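Local coordinates for D-isomer specific 2-hydroxyacid dehydrogenase family protein (Aeromonas salmonicida subsp. salmonicida, PDB 3HG7) that probably acts as an NAD-dependent oxidoreductase of the D-isomer specific 2-hydroxyacid dehydrogenase family, at residues 111-121 / 133-141. The protein carries 1 engineered substitution. Numbering follows the deposited sequence.
Sequences LLSLMRQLPLY and HPYQGLKGR
Arg116 lays its guanidinium over the ring of Tyr135, and the pair illustrates how a loop can be held along a kinked helical arm largely by face-on side-chain packing and water. From CB, chi1 (-72°) sets CG beside the backbone N, and a bend at chi2 carries Arg116 CD over one face of the Tyr135 ring, 4.0 Å from its centroid in a CH-pi contact. NE then passes above the CD1–CE1 side of the ring while giving its N-H to a water that in turn donates to Gln136 O. Arg116 CZ sits 3.3 Å from Tyr135 CE1, and Arg116 NH1 reaches on toward CZ and OH of the tyrosine, the two planes only 21° apart. A second water joins Met115 O to Gln136 N.

Where helix 100-115 ends, Gln117 closes a Schellman motif and occupies the N-cap position of helix 118-126. Beyond it His133 N donates to Tyr121 OH (3.0 Å, 149°), while Leu120 CD1 covers one face of the His133 ring, whose NE2 bonds to Gln124. A third water donates to Gln117 OE1 and His133 O.

At the other end Leu138 fits among Leu111, Leu112 and Met115, and Met115 CE rests 4.1 Å from CZ of Arg141, over its guanidinium. The outer length, dependent on water bridges and flat-lying groups, is thus probably held less rigidly than this apolar end near the Rossmann-type core.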
loop_
_atom_site.group_PDB
_atom_site.type_symbol
_atom_site.label_atom_id
_atom_site.label_comp_id
_atom_site.label_asym_id
_atom_site.label_seq_id
_atom_site.Cartn_x
_atom_site.Cartn_y
_atom_site.Cartn_z
ATOM N N LEU A 111 10.689 -11.287 -4.331
ATOM C CA LEU A 111 11.815 -11.192 -5.224
ATOM C C LEU A 111 12.719 -12.416 -5.064
ATOM O O LEU A 111 13.126 -13.030 -6.054
ATOM C CB LEU A 111 12.602 -9.906 -4.963
ATOM C CG LEU A 111 13.911 -9.746 -5.741
ATOM C CD1 LEU A 111 13.619 -9.701 -7.216
ATOM C CD2 LEU A 111 14.776 -8.516 -5.276
ATOM N N LEU A 112 13.021 -12.779 -3.823
ATOM C CA LEU A 112 13.921 -13.913 -3.619
ATOM C C LEU A 112 13.175 -15.198 -3.971
ATOM O O LEU A 112 13.795 -16.116 -4.481
ATOM C CB LEU A 112 14.445 -13.927 -2.196
ATOM C CG LEU A 112 15.373 -12.735 -1.934
ATOM C CD1 LEU A 112 15.600 -12.510 -0.452
ATOM C CD2 LEU A 112 16.712 -13.058 -2.696
ATOM N N SER A 113 11.848 -15.252 -3.737
ATOM C CA SER A 113 11.082 -16.419 -4.185
ATOM C C SER A 113 11.311 -16.694 -5.674
ATOM O O SER A 113 11.575 -17.830 -6.072
ATOM C CB SER A 113 9.590 -16.299 -3.851
ATOM O OG SER A 113 8.904 -17.451 -4.337
ATOM N N LEU A 114 11.211 -15.633 -6.466
ATOM C CA LEU A 114 11.415 -15.678 -7.904
ATOM C C LEU A 114 12.850 -16.011 -8.302
ATOM O O LEU A 114 13.116 -16.888 -9.133
ATOM C CB LEU A 114 11.062 -14.321 -8.509
ATOM C CG LEU A 114 9.565 -14.016 -8.544
ATOM C CD1 LEU A 114 9.427 -12.563 -8.939
ATOM C CD2 LEU A 114 8.816 -14.982 -9.494
ATOM N N MET A 115 13.777 -15.244 -7.747
ATOM C CA MET A 115 15.209 -15.430 -8.053
ATOM C C MET A 115 15.737 -16.843 -7.748
ATOM O O MET A 115 16.568 -17.358 -8.489
ATOM C CB MET A 115 16.032 -14.351 -7.310
ATOM C CG MET A 115 15.952 -12.898 -7.872
ATOM S SD MET A 115 16.356 -12.706 -9.630
ATOM C CE MET A 115 18.157 -12.968 -9.633
ATOM N N ARG A 116 15.256 -17.458 -6.673
ATOM C CA ARG A 116 15.751 -18.747 -6.223
ATOM C C ARG A 116 14.832 -19.879 -6.640
ATOM O O ARG A 116 15.008 -21.037 -6.245
ATOM C CB ARG A 116 15.919 -18.765 -4.705
ATOM C CG ARG A 116 17.103 -17.937 -4.195
ATOM C CD ARG A 116 18.408 -18.177 -5.000
ATOM N NE ARG A 116 19.464 -17.388 -4.410
ATOM C CZ ARG A 116 20.330 -17.857 -3.508
ATOM N NH1 ARG A 116 20.275 -19.124 -3.121
ATOM N NH2 ARG A 116 21.256 -17.041 -3.001
ATOM N N GLN A 117 13.801 -19.500 -7.387
ATOM C CA GLN A 117 12.852 -20.458 -7.942
ATOM C C GLN A 117 12.198 -21.354 -6.907
ATOM O O GLN A 117 12.076 -22.556 -7.116
ATOM C CB GLN A 117 13.541 -21.268 -9.043
ATOM C CG GLN A 117 14.169 -20.354 -10.059
ATOM C CD GLN A 117 14.675 -21.111 -11.220
ATOM O OE1 GLN A 117 15.736 -21.746 -11.170
ATOM N NE2 GLN A 117 13.903 -21.071 -12.300
ATOM N N LEU A 118 11.727 -20.784 -5.795
ATOM C CA LEU A 118 11.143 -21.630 -4.747
ATOM C C LEU A 118 9.959 -22.450 -5.226
ATOM O O LEU A 118 9.852 -23.627 -4.861
ATOM C CB LEU A 118 10.759 -20.860 -3.470
ATOM C CG LEU A 118 11.767 -19.914 -2.785
ATOM C CD1 LEU A 118 11.444 -19.626 -1.276
ATOM C CD2 LEU A 118 13.211 -20.251 -2.953
ATOM N N PRO A 119 9.063 -21.850 -6.036
ATOM C CA PRO A 119 7.906 -22.650 -6.463
ATOM C C PRO A 119 8.318 -23.863 -7.305
ATOM O O PRO A 119 7.705 -24.922 -7.205
ATOM C CB PRO A 119 7.050 -21.633 -7.249
ATOM C CG PRO A 119 7.473 -20.290 -6.739
ATOM C CD PRO A 119 8.997 -20.470 -6.547
ATOM N N LEU A 120 9.368 -23.722 -8.098
ATOM C CA LEU A 120 9.861 -24.848 -8.888
ATOM C C LEU A 120 10.329 -25.949 -7.950
ATOM O O LEU A 120 10.010 -27.125 -8.122
ATOM C CB LEU A 120 11.011 -24.384 -9.815
ATOM C CG LEU A 120 11.805 -25.440 -10.572
ATOM C CD1 LEU A 120 12.553 -24.807 -11.721
ATOM C CD2 LEU A 120 12.857 -26.107 -9.703
ATOM N N TYR A 121 11.072 -25.567 -6.905
ATOM C CA TYR A 121 11.600 -26.564 -5.973
ATOM C C TYR A 121 10.513 -27.249 -5.187
ATOM O O TYR A 121 10.622 -28.437 -4.927
ATOM C CB TYR A 121 12.703 -25.961 -5.068
ATOM C CG TYR A 121 13.935 -25.722 -5.901
ATOM C CD1 TYR A 121 14.659 -26.800 -6.441
ATOM C CD2 TYR A 121 14.338 -24.426 -6.224
ATOM C CE1 TYR A 121 15.764 -26.573 -7.252
ATOM C CE2 TYR A 121 15.416 -24.196 -7.030
ATOM C CZ TYR A 121 16.142 -25.260 -7.544
ATOM O OH TYR A 121 17.233 -24.959 -8.330
ATOM N N HIS A 133 19.000 -26.090 -10.510
ATOM C CA HIS A 133 18.975 -25.248 -11.718
ATOM C C HIS A 133 19.795 -23.975 -11.511
ATOM O O HIS A 133 19.986 -23.564 -10.375
ATOM C CB HIS A 133 17.529 -24.861 -12.038
ATOM C CG HIS A 133 16.651 -26.058 -12.221
ATOM N ND1 HIS A 133 16.475 -26.668 -13.451
ATOM C CD2 HIS A 133 16.040 -26.858 -11.311
ATOM C CE1 HIS A 133 15.748 -27.766 -13.288
ATOM N NE2 HIS A 133 15.446 -27.883 -12.001
ATOM N N PRO A 134 20.228 -23.328 -12.604
ATOM C CA PRO A 134 20.980 -22.079 -12.454
ATOM C C PRO A 134 20.175 -20.974 -11.769
ATOM O O PRO A 134 18.971 -20.835 -11.939
ATOM C CB PRO A 134 21.270 -21.641 -13.892
ATOM C CG PRO A 134 20.851 -22.747 -14.772
ATOM C CD PRO A 134 20.240 -23.831 -13.999
ATOM N N TYR A 135 20.892 -20.146 -11.032
ATOM C CA TYR A 135 20.309 -18.939 -10.488
ATOM C C TYR A 135 21.416 -17.902 -10.353
ATOM O O TYR A 135 22.605 -18.210 -10.542
ATOM C CB TYR A 135 19.629 -19.234 -9.160
ATOM C CG TYR A 135 20.551 -19.633 -8.024
ATOM C CD1 TYR A 135 21.129 -18.641 -7.179
ATOM C CD2 TYR A 135 20.796 -20.957 -7.741
ATOM C CE1 TYR A 135 21.951 -19.020 -6.113
ATOM C CE2 TYR A 135 21.625 -21.331 -6.678
ATOM C CZ TYR A 135 22.152 -20.352 -5.858
ATOM O OH TYR A 135 22.946 -20.748 -4.823
ATOM N N GLN A 136 21.018 -16.669 -10.052
ATOM C CA GLN A 136 21.973 -15.595 -9.775
ATOM C C GLN A 136 21.716 -14.965 -8.412
ATOM O O GLN A 136 20.622 -15.041 -7.877
ATOM C CB GLN A 136 21.913 -14.493 -10.852
ATOM C CG GLN A 136 22.292 -14.956 -12.268
ATOM C CD GLN A 136 23.048 -13.900 -13.072
ATOM O OE1 GLN A 136 23.145 -12.738 -12.671
ATOM N NE2 GLN A 136 23.609 -14.314 -14.212
ATOM N N GLY A 137 22.738 -14.303 -7.867
ATOM C CA GLY A 137 22.522 -13.537 -6.637
ATOM C C GLY A 137 22.002 -12.159 -6.952
ATOM O O GLY A 137 22.004 -11.744 -8.109
ATOM N N LEU A 138 21.576 -11.436 -5.908
ATOM C CA LEU A 138 21.185 -10.043 -6.050
ATOM C C LEU A 138 22.355 -9.068 -6.163
ATOM O O LEU A 138 22.168 -7.934 -6.608
ATOM C CB LEU A 138 20.308 -9.634 -4.873
ATOM C CG LEU A 138 18.927 -10.313 -4.873
ATOM C CD1 LEU A 138 18.103 -9.733 -3.752
ATOM C CD2 LEU A 138 18.250 -10.076 -6.222
ATOM N N LYS A 139 23.565 -9.503 -5.798
ATOM C CA LYS A 139 24.722 -8.598 -5.798
ATOM C C LYS A 139 24.869 -7.880 -7.133
ATOM O O LYS A 139 24.969 -8.505 -8.189
ATOM C CB LYS A 139 26.038 -9.349 -5.506
ATOM C CG LYS A 139 25.865 -10.537 -4.574
ATOM C CD LYS A 139 26.771 -11.703 -4.941
ATOM C CE LYS A 139 27.780 -12.006 -3.849
ATOM N NZ LYS A 139 27.362 -13.226 -3.114
ATOM N N GLY A 140 24.879 -6.564 -7.083
ATOM C CA GLY A 140 25.176 -5.762 -8.264
ATOM C C GLY A 140 24.032 -5.539 -9.234
ATOM O O GLY A 140 24.199 -4.851 -10.232
ATOM N N ARG A 141 22.871 -6.107 -8.949
ATOM C CA ARG A 141 21.693 -5.885 -9.773
ATOM C C ARG A 141 21.090 -4.526 -9.429
ATOM O O ARG A 141 21.354 -3.999 -8.348
ATOM C CB ARG A 141 20.665 -6.972 -9.480
ATOM C CG ARG A 141 21.254 -8.339 -9.391
ATOM C CD ARG A 141 21.180 -9.015 -10.703
ATOM N NE ARG A 141 19.807 -9.129 -11.200
ATOM C CZ ARG A 141 19.448 -9.993 -12.143
ATOM N NH1 ARG A 141 18.202 -10.024 -12.583
ATOM N NH2 ARG A 141 20.352 -10.831 -12.646
HETATM O O HOH W 1 18.033 -16.347 -10.465
HETATM O O HOH W 2 19.229 -14.626 -5.531
HETATM O O HOH W 3 17.726 -22.624 -8.943
#